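PDB 4ZWN: monoglyceride lipase, which hydrolyses monoacylglycerols to free fatty acids and glycerol, preferring monounsaturated chains, and also takes part in breaking down fatty acid ethyl esters. Local coordinates for residues A[82-86]-A[87-91]; A[111-114]-A[115-119]; A[234-237]-A[238-242]; A[257-260]-A[261-264]; A[315-318]-A[319-323]. The protein carries 2 engineered substitutions. One frame throughout, in Å; residues are numbered along the deposited sequence.

Contact 1 of 5, residues A[82-86]-A[87-91]; sequences DHLSL and NGYES
Asn-87 turns its side-chain amide back over the last turn of helix 82-86 and sets ND2 2.6 Å from His-83 O. The bond is nearly straight, 167° at the hydrogen, and the oxygen lies in the amide plane, which restricts rotation of the carboxamide. With CG beside its own backbone N (chi1 -68°), the side chain curls toward the helix instead of leaving it. The next carbonyl is gripped twice: Leu-84 O accepts from Tyr-89 N at 2.9 Å and from Asn-87 N at 3.1 Å, the two donors arriving from opposite faces of its plane. Between them Gly-88 has a phi of 82°, a left-handed conformation that a residue without a side chain adopts easily. The backbone bond from Tyr-89 back to Leu-84, spanning this glycine, ends the helix and reverses the chain from helix 78-86 into strand 89-94 of a beta-alpha-beta unit in the alpha/beta hydrolase fold. The tight side lies where the helix faces the strand. There Leu-84 spreads its two methyl groups, CD1 standing 3.3 Å from Ser-91 OG and CD2 4.0 Å from Tyr-89 CB, while Phe-317 of helix 310-326 also packs on this leucine. A branched apolar side chain suits such a place because it fills two directions at once. Tyr-89 sends its hydroxyl away from the turn to Asp-325. The looser side is partly exposed: Leu-86 meets Asn-87 ND2 through CB, at 3.9 Å, and its methyl end leads off toward Gln-30, while His-83 gives its ND1 to Arg-79 O.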
# COMPACT_ATOMS: atom_id res chain seq x y z
N ASP A 82 -8.86 -8.89 7.65
CA ASP A 82 -9.87 -9.82 8.12
C ASP A 82 -9.82 -11.13 7.33
O ASP A 82 -9.82 -12.21 7.92
CB ASP A 82 -11.27 -9.20 8.01
CG ASP A 82 -12.32 -9.97 8.79
OD1 ASP A 82 -12.00 -10.47 9.89
OD2 ASP A 82 -13.47 -10.08 8.31
N HIS A 83 -9.76 -11.03 6.01
CA HIS A 83 -9.69 -12.21 5.15
C HIS A 83 -8.37 -12.95 5.31
O HIS A 83 -8.33 -14.18 5.28
CB HIS A 83 -9.90 -11.83 3.68
CG HIS A 83 -11.32 -11.58 3.31
ND1 HIS A 83 -12.02 -10.47 3.75
CD2 HIS A 83 -12.19 -12.28 2.54
CE1 HIS A 83 -13.25 -10.50 3.27
NE2 HIS A 83 -13.38 -11.59 2.53
N LEU A 84 -7.28 -12.21 5.49
CA LEU A 84 -5.98 -12.83 5.72
C LEU A 84 -5.97 -13.60 7.04
O LEU A 84 -5.40 -14.68 7.13
CB LEU A 84 -4.86 -11.78 5.73
CG LEU A 84 -4.43 -11.22 4.37
CD1 LEU A 84 -3.43 -10.09 4.55
CD2 LEU A 84 -3.84 -12.32 3.50
N SER A 85 -6.62 -13.03 8.05
CA SER A 85 -6.71 -13.66 9.37
C SER A 85 -7.45 -14.99 9.29
O SER A 85 -7.07 -15.96 9.95
CB SER A 85 -7.40 -12.72 10.36
OG SER A 85 -7.48 -13.31 11.65
N LEU A 86 -8.50 -15.02 8.47
CA LEU A 86 -9.29 -16.23 8.28
C LEU A 86 -8.53 -17.32 7.53
O LEU A 86 -8.87 -18.50 7.63
CB LEU A 86 -10.59 -15.91 7.54
CG LEU A 86 -11.64 -15.11 8.31
CD1 LEU A 86 -12.76 -14.68 7.38
CD2 LEU A 86 -12.19 -15.93 9.46
N ASN A 87 -7.52 -16.93 6.77
CA ASN A 87 -6.80 -17.87 5.92
C ASN A 87 -5.36 -18.12 6.37
O ASN A 87 -4.51 -18.51 5.56
CB ASN A 87 -6.81 -17.38 4.47
CG ASN A 87 -8.19 -17.43 3.86
OD1 ASN A 87 -8.59 -18.43 3.28
ND2 ASN A 87 -8.94 -16.34 4.01
N GLY A 88 -5.10 -17.90 7.65
CA GLY A 88 -3.84 -18.29 8.25
C GLY A 88 -2.69 -17.33 8.04
O GLY A 88 -1.53 -17.75 8.02
N TYR A 89 -2.99 -16.04 7.90
CA TYR A 89 -1.95 -15.04 7.73
C TYR A 89 -2.10 -13.86 8.68
O TYR A 89 -3.16 -13.23 8.76
CB TYR A 89 -1.93 -14.53 6.28
CG TYR A 89 -1.46 -15.57 5.30
CD1 TYR A 89 -0.11 -15.80 5.09
CD2 TYR A 89 -2.38 -16.34 4.58
CE1 TYR A 89 0.32 -16.76 4.19
CE2 TYR A 89 -1.96 -17.29 3.69
CZ TYR A 89 -0.61 -17.51 3.50
OH TYR A 89 -0.19 -18.46 2.60
N GLU A 90 -1.02 -13.56 9.40
CA GLU A 90 -0.97 -12.39 10.27
C GLU A 90 -0.80 -11.13 9.44
O GLU A 90 -0.20 -11.16 8.36
CB GLU A 90 0.17 -12.52 11.28
CG GLU A 90 -0.00 -13.65 12.27
CD GLU A 90 1.19 -13.80 13.20
OE1 GLU A 90 2.27 -13.27 12.87
OE2 GLU A 90 1.03 -14.44 14.26
N SER A 91 -1.32 -10.01 9.94
CA SER A 91 -1.13 -8.72 9.29
C SER A 91 -0.55 -7.70 10.25
O SER A 91 -0.81 -7.72 11.45
CB SER A 91 -2.45 -8.20 8.72
OG SER A 91 -2.93 -9.01 7.67

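Contact 2 of 5, residues A[111-114]-A[115-119]; sequences TDEY and HVFND
The ring of Tyr-114 carries Asn-118 CB over one face, 4.3 Å from its centroid in a CH-pi contact, and presents its CD2 edge to a face of the His-115 imidazole. That aromatic pair is T-shaped, with planes at 83°. Beyond CB, the amide of Asn-118 lies nearly flat against the tyrosine, both side chains pointing the same way, so this exposed ring is backed by its own helix. At the imidazole edge sits Asp-112, the N-cap of helix 113-134. Its CG stands between the backbone N and the carbonyl carbon (chi1 52°), which brings OD1 to two donors of one residue: His-115 N at 3.1 Å, in an almost straight capping bond, and His-115 ND1 at 2.8 Å, close to the ring plane. A short carboxylate suits a cap because it can reach backbone N-H groups of the first turn. On another side of the helix Glu-113 OE2 approaches Phe-117 CE2 at 3.1 Å, while OE1 is engaged by Arg-242 of helix 233-248. Two N-H groups on one oxygen, together with the positive end of the helix dipole, would tend to keep Asp-112 ionised, and its carboxylate in turn fixes the rotation of the imidazole, with ND1 as the donor.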
# COMPACT_ATOMS: atom_id res chain seq x y z
N THR A 111 5.60 14.90 5.56
CA THR A 111 6.62 13.86 5.54
C THR A 111 7.49 14.02 4.30
O THR A 111 7.22 14.87 3.45
CB THR A 111 6.01 12.45 5.57
OG1 THR A 111 7.05 11.48 5.73
CG2 THR A 111 5.24 12.17 4.28
N ASP A 112 8.54 13.21 4.21
CA ASP A 112 9.40 13.25 3.03
C ASP A 112 10.04 11.89 2.78
O ASP A 112 9.86 10.95 3.55
CB ASP A 112 10.47 14.33 3.18
CG ASP A 112 11.24 14.22 4.49
OD1 ASP A 112 11.44 13.10 5.00
OD2 ASP A 112 11.67 15.28 5.01
N GLU A 113 10.80 11.80 1.68
CA GLU A 113 11.44 10.57 1.25
C GLU A 113 12.22 9.89 2.37
O GLU A 113 12.10 8.68 2.56
CB GLU A 113 12.37 10.86 0.06
CG GLU A 113 13.13 9.65 -0.44
CD GLU A 113 12.27 8.70 -1.26
OE1 GLU A 113 11.12 9.07 -1.60
OE2 GLU A 113 12.74 7.58 -1.56
N TYR A 114 13.01 10.67 3.10
CA TYR A 114 13.81 10.12 4.19
C TYR A 114 12.94 9.44 5.25
O TYR A 114 13.16 8.28 5.58
CB TYR A 114 14.66 11.22 4.85
CG TYR A 114 15.33 10.75 6.13
CD1 TYR A 114 16.47 9.96 6.08
CD2 TYR A 114 14.82 11.09 7.37
CE1 TYR A 114 17.09 9.53 7.25
CE2 TYR A 114 15.42 10.66 8.54
CZ TYR A 114 16.56 9.88 8.47
OH TYR A 114 17.16 9.45 9.63
N HIS A 115 11.96 10.17 5.77
CA HIS A 115 11.10 9.65 6.83
C HIS A 115 10.28 8.45 6.38
O HIS A 115 10.06 7.52 7.15
CB HIS A 115 10.16 10.73 7.36
CG HIS A 115 10.83 11.72 8.26
ND1 HIS A 115 11.35 12.91 7.80
CD2 HIS A 115 11.06 11.70 9.59
CE1 HIS A 115 11.88 13.58 8.81
NE2 HIS A 115 11.71 12.87 9.91
N VAL A 116 9.83 8.49 5.13
CA VAL A 116 9.01 7.42 4.57
C VAL A 116 9.70 6.07 4.73
O VAL A 116 9.10 5.11 5.22
CB VAL A 116 8.69 7.67 3.08
CG1 VAL A 116 8.20 6.40 2.41
CG2 VAL A 116 7.66 8.78 2.94
N PHE A 117 10.97 6.00 4.34
CA PHE A 117 11.69 4.74 4.39
C PHE A 117 12.32 4.48 5.75
O PHE A 117 12.41 3.33 6.18
CB PHE A 117 12.76 4.71 3.29
CG PHE A 117 12.19 4.41 1.93
CD1 PHE A 117 11.96 3.10 1.54
CD2 PHE A 117 11.86 5.43 1.06
CE1 PHE A 117 11.43 2.81 0.30
CE2 PHE A 117 11.32 5.15 -0.18
CZ PHE A 117 11.11 3.84 -0.56
N ASN A 118 12.75 5.53 6.43
CA ASN A 118 13.32 5.38 7.77
C ASN A 118 12.29 4.83 8.75
O ASN A 118 12.60 3.96 9.57
CB ASN A 118 13.87 6.70 8.28
CG ASN A 118 14.68 6.54 9.56
OD1 ASN A 118 15.56 5.68 9.64
ND2 ASN A 118 14.37 7.35 10.56
N ASP A 119 11.06 5.34 8.67
CA ASP A 119 9.97 4.82 9.48
C ASP A 119 9.68 3.38 9.10
O ASP A 119 9.41 2.54 9.95
CB ASP A 119 8.71 5.66 9.33
CG ASP A 119 8.88 7.08 9.85
OD1 ASP A 119 9.78 7.31 10.68
OD2 ASP A 119 8.10 7.96 9.43

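Contact 3 of 5, residues A[234-237]-A[238-242]; sequences RQIH and DFMQR
Asp-238, Phe-239, Met-240 and Gln-241 give their backbone N-H groups to the carbonyls of Arg-234, Gln-235, Ile-236 and His-237, the i to i+4 ladder of an alpha helix that aligns side chains one turn apart. Arg-234 uses this spacing: bent at chi2 and chi3, it brings NH1 to 2.8 Å from Asp-238 OD1 in a salt bridge on the syn side of the carboxylate. The neighbouring His-237 donates from ND1 to the same oxygen at 3.1 Å and 171°, within the imidazole plane. The other oxygen, OD2, accepts from Glu-113 N at the start of helix 113-134. On the apolar side Phe-239 has CG between its backbone N and carbonyl carbon (chi1 60°), which folds the ring back under the preceding turn; Ile-236 CA lies over its face, 3.7 Å from the centroid. Ile-236 CG2 also meets Met-240 CG at 4.0 Å, the two chains side by side. The ring of Phe-239 comes within about 8 Å of the side chain of Ser-144, the inferred nucleophile. Water 1 donates to Gln-235 O at 2.9 Å and is weakly held by Arg-242 NH2. With three N-H donors shared between its oxygens, buried Asp-238 is likely to remain charged, its negative charge balanced chiefly by Arg-234.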
# COMPACT_ATOMS: atom_id res chain seq x y z
N ARG A 234 6.05 18.73 -0.52
CA ARG A 234 7.23 17.90 -0.32
C ARG A 234 6.84 16.43 -0.34
O ARG A 234 7.47 15.62 -1.02
CB ARG A 234 7.94 18.27 0.99
CG ARG A 234 9.19 17.43 1.33
CD ARG A 234 10.04 17.08 0.11
NE ARG A 234 10.60 18.24 -0.58
CZ ARG A 234 11.11 18.20 -1.81
NH1 ARG A 234 11.13 17.05 -2.48
NH2 ARG A 234 11.61 19.29 -2.37
N GLN A 235 5.78 16.09 0.39
CA GLN A 235 5.27 14.73 0.42
C GLN A 235 4.86 14.26 -0.97
O GLN A 235 5.27 13.20 -1.43
CB GLN A 235 4.07 14.62 1.37
CG GLN A 235 3.40 13.26 1.37
CD GLN A 235 2.04 13.26 2.04
OE1 GLN A 235 1.30 14.23 1.95
NE2 GLN A 235 1.72 12.17 2.73
N ILE A 236 4.05 15.08 -1.64
CA ILE A 236 3.52 14.74 -2.95
C ILE A 236 4.63 14.56 -3.99
O ILE A 236 4.63 13.58 -4.74
CB ILE A 236 2.52 15.82 -3.43
CG1 ILE A 236 1.33 15.88 -2.47
CG2 ILE A 236 2.04 15.52 -4.84
CD1 ILE A 236 0.41 17.05 -2.71
N HIS A 237 5.57 15.50 -4.03
CA HIS A 237 6.70 15.42 -4.94
C HIS A 237 7.46 14.11 -4.76
O HIS A 237 7.86 13.47 -5.73
CB HIS A 237 7.65 16.60 -4.72
CG HIS A 237 8.93 16.50 -5.50
ND1 HIS A 237 10.02 15.77 -5.05
CD2 HIS A 237 9.31 17.04 -6.68
CE1 HIS A 237 11.00 15.87 -5.93
NE2 HIS A 237 10.59 16.64 -6.92
N ASP A 238 7.66 13.74 -3.50
CA ASP A 238 8.52 12.61 -3.18
C ASP A 238 7.93 11.27 -3.61
O ASP A 238 8.67 10.40 -4.08
CB ASP A 238 8.84 12.61 -1.69
CG ASP A 238 9.90 13.63 -1.34
OD1 ASP A 238 10.26 14.43 -2.22
OD2 ASP A 238 10.37 13.64 -0.18
N PHE A 239 6.62 11.09 -3.48
CA PHE A 239 6.06 9.82 -3.94
C PHE A 239 5.73 9.87 -5.43
O PHE A 239 5.59 8.84 -6.07
CB PHE A 239 4.85 9.37 -3.09
CG PHE A 239 3.67 10.32 -3.09
CD1 PHE A 239 2.95 10.58 -4.25
CD2 PHE A 239 3.21 10.87 -1.90
CE1 PHE A 239 1.85 11.42 -4.23
CE2 PHE A 239 2.11 11.70 -1.88
CZ PHE A 239 1.43 11.97 -3.04
N MET A 240 5.61 11.08 -5.98
CA MET A 240 5.44 11.21 -7.42
C MET A 240 6.74 10.84 -8.11
O MET A 240 6.75 10.09 -9.09
CB MET A 240 5.01 12.62 -7.81
CG MET A 240 3.55 12.94 -7.51
SD MET A 240 2.41 12.09 -8.61
CE MET A 240 2.88 12.79 -10.19
N GLN A 241 7.85 11.36 -7.59
CA GLN A 241 9.17 11.09 -8.13
C GLN A 241 9.55 9.64 -7.91
O GLN A 241 10.19 9.01 -8.75
CB GLN A 241 10.21 12.02 -7.50
CG GLN A 241 11.63 11.78 -7.99
CD GLN A 241 12.61 12.77 -7.40
OE1 GLN A 241 12.82 12.81 -6.19
NE2 GLN A 241 13.22 13.58 -8.26
N ARG A 242 9.15 9.12 -6.75
CA ARG A 242 9.38 7.73 -6.37
C ARG A 242 8.95 6.78 -7.48
O ARG A 242 9.72 5.92 -7.89
CB ARG A 242 8.61 7.42 -5.08
CG ARG A 242 9.17 6.26 -4.29
CD ARG A 242 9.32 6.66 -2.83
NE ARG A 242 8.04 6.96 -2.20
CZ ARG A 242 7.84 7.95 -1.34
NH1 ARG A 242 8.85 8.74 -0.99
NH2 ARG A 242 6.64 8.15 -0.81
O HOH W 1 6.59 11.26 0.31

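Contact 4 of 5, residues A[257-260]-A[261-264]; sequences NFAK and DKPV
A type II beta turn from Ala-259 to Lys-262 folds the loop between helix 253-257 and strand 264-269. Lys-262 N closes it on Ala-259 O at 3.2 Å, with an angle of 157° at the hydrogen. Asp-261 takes the third place, where this turn needs a positive phi (58°), a conformation that aspartate tolerates better than a beta-branched residue would. At the exposed tip, Lys-260 and Asp-261 run alongside each other; the lysine chain stays extended until it bends at chi4, which brings NZ to 3.0 Å from Asp-261 OD2 in a salt bridge that solvent can reach. The aliphatic part of Lys-262 lies against the alanine, its CG 3.6 Å from Ala-259 CB, and its ammonium group goes on to the carbonyls of Asn-161 and Ile-163. Phe-258 is buried. Swung to the side opposite its backbone N (chi1 -169°), the ring reaches across the base of the loop and sets CZ 3.4 Å from Val-264 CG2, the two side chains coming from opposite directions. Lys-262 O lies at the ring edge, 3.7 Å from Phe-258 CE2, and Ala-154 and Cys-155 of helix 145-156 also pack on the phenylalanine. Putting an alanine here would probably open a gap beside Val-264 and leave the base of the turn poorly filled. The valine begins a parallel strand of the central sheet, and the loop is thus a compact helix-to-strand connection of an alpha/beta hydrolase, with polar residues at its tip and a phenylalanine packed against the first residue of the strand.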
# COMPACT_ATOMS: atom_id res chain seq x y z
N ASN A 257 19.36 -3.31 -8.89
CA ASN A 257 19.15 -3.18 -7.45
C ASN A 257 18.03 -4.04 -6.87
O ASN A 257 17.95 -4.22 -5.65
CB ASN A 257 18.89 -1.71 -7.10
CG ASN A 257 20.06 -0.82 -7.45
OD1 ASN A 257 21.00 -0.67 -6.67
ND2 ASN A 257 20.03 -0.23 -8.64
N PHE A 258 17.16 -4.56 -7.73
CA PHE A 258 16.06 -5.40 -7.25
C PHE A 258 16.61 -6.64 -6.56
O PHE A 258 17.49 -7.32 -7.09
CB PHE A 258 15.15 -5.81 -8.41
CG PHE A 258 13.86 -6.44 -7.97
CD1 PHE A 258 12.75 -5.66 -7.71
CD2 PHE A 258 13.77 -7.81 -7.80
CE1 PHE A 258 11.56 -6.24 -7.29
CE2 PHE A 258 12.59 -8.40 -7.38
CZ PHE A 258 11.49 -7.61 -7.13
N ALA A 259 16.09 -6.92 -5.36
CA ALA A 259 16.53 -8.06 -4.57
C ALA A 259 16.47 -9.34 -5.39
O ALA A 259 15.40 -9.73 -5.86
CB ALA A 259 15.69 -8.19 -3.31
N LYS A 260 17.62 -9.98 -5.55
CA LYS A 260 17.80 -11.09 -6.48
C LYS A 260 16.78 -12.21 -6.30
O LYS A 260 16.69 -12.82 -5.23
CB LYS A 260 19.21 -11.66 -6.37
CG LYS A 260 19.55 -12.71 -7.43
CD LYS A 260 21.05 -12.96 -7.49
CE LYS A 260 21.40 -14.02 -8.52
NZ LYS A 260 20.90 -15.37 -8.14
N ASP A 261 16.00 -12.45 -7.35
CA ASP A 261 15.08 -13.58 -7.42
C ASP A 261 14.03 -13.61 -6.31
O ASP A 261 13.58 -14.68 -5.90
CB ASP A 261 15.86 -14.90 -7.43
CG ASP A 261 16.77 -15.04 -8.64
OD1 ASP A 261 16.33 -14.67 -9.75
OD2 ASP A 261 17.91 -15.53 -8.49
N LYS A 262 13.65 -12.44 -5.81
CA LYS A 262 12.55 -12.37 -4.85
C LYS A 262 11.22 -12.36 -5.60
O LYS A 262 11.07 -11.63 -6.58
CB LYS A 262 12.67 -11.14 -3.96
CG LYS A 262 13.78 -11.23 -2.93
CD LYS A 262 13.49 -12.29 -1.89
CE LYS A 262 14.58 -12.32 -0.83
NZ LYS A 262 14.28 -13.32 0.23
N PRO A 263 10.26 -13.18 -5.14
CA PRO A 263 8.95 -13.26 -5.80
C PRO A 263 8.20 -11.93 -5.80
O PRO A 263 8.08 -11.28 -4.76
CB PRO A 263 8.20 -14.32 -4.98
CG PRO A 263 8.96 -14.45 -3.71
CD PRO A 263 10.38 -14.13 -4.02
N VAL A 264 7.73 -11.52 -6.97
CA VAL A 264 6.94 -10.30 -7.12
C VAL A 264 5.61 -10.60 -7.76
O VAL A 264 5.52 -11.43 -8.67
CB VAL A 264 7.65 -9.25 -8.01
CG1 VAL A 264 7.63 -7.89 -7.34
CG2 VAL A 264 9.06 -9.69 -8.37

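Contact 5 of 5, residues A[315-318]-A[319-323]; sequences TVFN and DMKQW
Phe-317 swings its CG to the far side from the backbone N (chi1 171°), which carries the phenyl ring along the helix to Lys-321, one turn on; Lys-321 CB lies over a face of the ring, 4.1 Å from Phe-317 CE2 and displaced toward the rim. Asp-319 turns differently: at chi1 -74° its CG lies beside its own N, and the carboxylate leans back toward the preceding turn. There water 2 donates both to Thr-315 O and to Asp-319 OD1, each at 2.7 Å. This bridge accompanies a weak backbone bond, Asp-319 N to Thr-315 O at 3.4 Å, whereas Lys-321 N to Phe-317 O is short at 2.7 Å. Helix 310-326 is amphipathic and lies against the central sheet of the alpha/beta hydrolase fold: Met-320, fully extended, reaches Met-267 of strand 264-269, and Phe-317 packs on Leu-80 of helix 78-86. A flexible, unbranched methionine fits well between helix and strand. The other oxygen of Asp-319, OD2, is hydrogen-bonded to Tyr-297 OH, and an alanine in its place would probably leave that hydroxyl without this partner and take away one of the two anchors of the bridging water. Lys-321, once past the ring, carries its ammonium to Asp-325, one turn further along the helix.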
# COMPACT_ATOMS: atom_id res chain seq x y z
N THR A 315 -12.07 -12.15 -6.13
CA THR A 315 -11.17 -12.56 -7.20
C THR A 315 -9.75 -12.09 -6.93
O THR A 315 -8.78 -12.85 -7.09
CB THR A 315 -11.63 -11.99 -8.56
OG1 THR A 315 -12.99 -12.36 -8.81
CG2 THR A 315 -10.74 -12.51 -9.69
N VAL A 316 -9.62 -10.85 -6.49
CA VAL A 316 -8.32 -10.24 -6.23
C VAL A 316 -7.64 -10.87 -5.01
O VAL A 316 -6.46 -11.22 -5.07
CB VAL A 316 -8.46 -8.72 -6.04
CG1 VAL A 316 -7.19 -8.14 -5.46
CG2 VAL A 316 -8.78 -8.05 -7.37
N PHE A 317 -8.39 -11.03 -3.92
CA PHE A 317 -7.82 -11.60 -2.70
C PHE A 317 -7.45 -13.07 -2.85
O PHE A 317 -6.44 -13.52 -2.30
CB PHE A 317 -8.78 -11.44 -1.52
CG PHE A 317 -8.34 -12.19 -0.29
CD1 PHE A 317 -7.31 -11.71 0.50
CD2 PHE A 317 -8.94 -13.39 0.06
CE1 PHE A 317 -6.90 -12.41 1.62
CE2 PHE A 317 -8.53 -14.09 1.18
CZ PHE A 317 -7.51 -13.60 1.96
N ASN A 318 -8.27 -13.83 -3.57
CA ASN A 318 -7.99 -15.24 -3.78
C ASN A 318 -6.68 -15.46 -4.52
O ASN A 318 -5.95 -16.41 -4.24
CB ASN A 318 -9.14 -15.92 -4.53
CG ASN A 318 -10.35 -16.15 -3.66
OD1 ASN A 318 -10.26 -16.11 -2.43
ND2 ASN A 318 -11.49 -16.41 -4.28
N ASP A 319 -6.38 -14.57 -5.46
CA ASP A 319 -5.13 -14.68 -6.19
C ASP A 319 -3.96 -14.40 -5.25
O ASP A 319 -2.93 -15.07 -5.32
CB ASP A 319 -5.11 -13.72 -7.39
CG ASP A 319 -5.99 -14.19 -8.52
OD1 ASP A 319 -6.36 -15.39 -8.54
OD2 ASP A 319 -6.32 -13.37 -9.41
N MET A 320 -4.13 -13.43 -4.36
CA MET A 320 -3.10 -13.11 -3.39
C MET A 320 -2.93 -14.24 -2.38
O MET A 320 -1.81 -14.61 -2.03
CB MET A 320 -3.43 -11.80 -2.67
CG MET A 320 -2.50 -11.48 -1.51
SD MET A 320 -2.81 -9.85 -0.81
CE MET A 320 -1.76 -9.91 0.64
N LYS A 321 -4.05 -14.78 -1.92
CA LYS A 321 -4.05 -15.88 -0.96
C LYS A 321 -3.34 -17.10 -1.55
O LYS A 321 -2.47 -17.70 -0.90
CB LYS A 321 -5.49 -16.23 -0.55
CG LYS A 321 -5.61 -17.19 0.62
CD LYS A 321 -5.96 -18.59 0.15
CE LYS A 321 -6.15 -19.55 1.31
NZ LYS A 321 -6.38 -20.93 0.81
N GLN A 322 -3.69 -17.46 -2.78
CA GLN A 322 -3.06 -18.61 -3.44
C GLN A 322 -1.58 -18.35 -3.69
O GLN A 322 -0.76 -19.27 -3.59
CB GLN A 322 -3.77 -18.92 -4.77
CG GLN A 322 -5.16 -19.49 -4.60
CD GLN A 322 -5.89 -19.62 -5.92
OE1 GLN A 322 -5.38 -19.24 -6.97
NE2 GLN A 322 -7.10 -20.17 -5.88
N TRP A 323 -1.25 -17.11 -4.00
CA TRP A 323 0.13 -16.72 -4.24
C TRP A 323 0.95 -16.86 -2.96
O TRP A 323 2.09 -17.33 -3.00
CB TRP A 323 0.19 -15.28 -4.76
CG TRP A 323 1.56 -14.86 -5.19
CD1 TRP A 323 2.14 -15.08 -6.41
CD2 TRP A 323 2.52 -14.14 -4.42
NE1 TRP A 323 3.40 -14.55 -6.44
CE2 TRP A 323 3.66 -13.96 -5.22
CE3 TRP A 323 2.53 -13.63 -3.12
CZ2 TRP A 323 4.80 -13.29 -4.78
CZ3 TRP A 323 3.66 -12.97 -2.67
CH2 TRP A 323 4.78 -12.80 -3.50
O HOH W 2 -9.05 -15.41 -8.01

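In the fold
Contact 1 is the most buried of the five, and contact 2 lies at the surface; contacts 3, 4 and 5 are partly buried. Contacts 1 and 5 share one flank of the central sheet, where Phe-317 reaches the helix end of contact 1, an interface mainly of carbon. Contacts 2 and 3, about 11 Å apart between centres, join helices 113-134 and 233-248 through charged groups instead. Contact 4 touches contact 5 where Pro-263 meets Trp-323. Backbone carbonyls dominate contact 1, carboxylates carry contacts 2 and 3, contact 4 confines its salt bridge to an exposed turn, and contact 5 divides between an apolar face on the sheet and a water-bridged polar side. Contact 3 comes nearest the inferred catalytic serine.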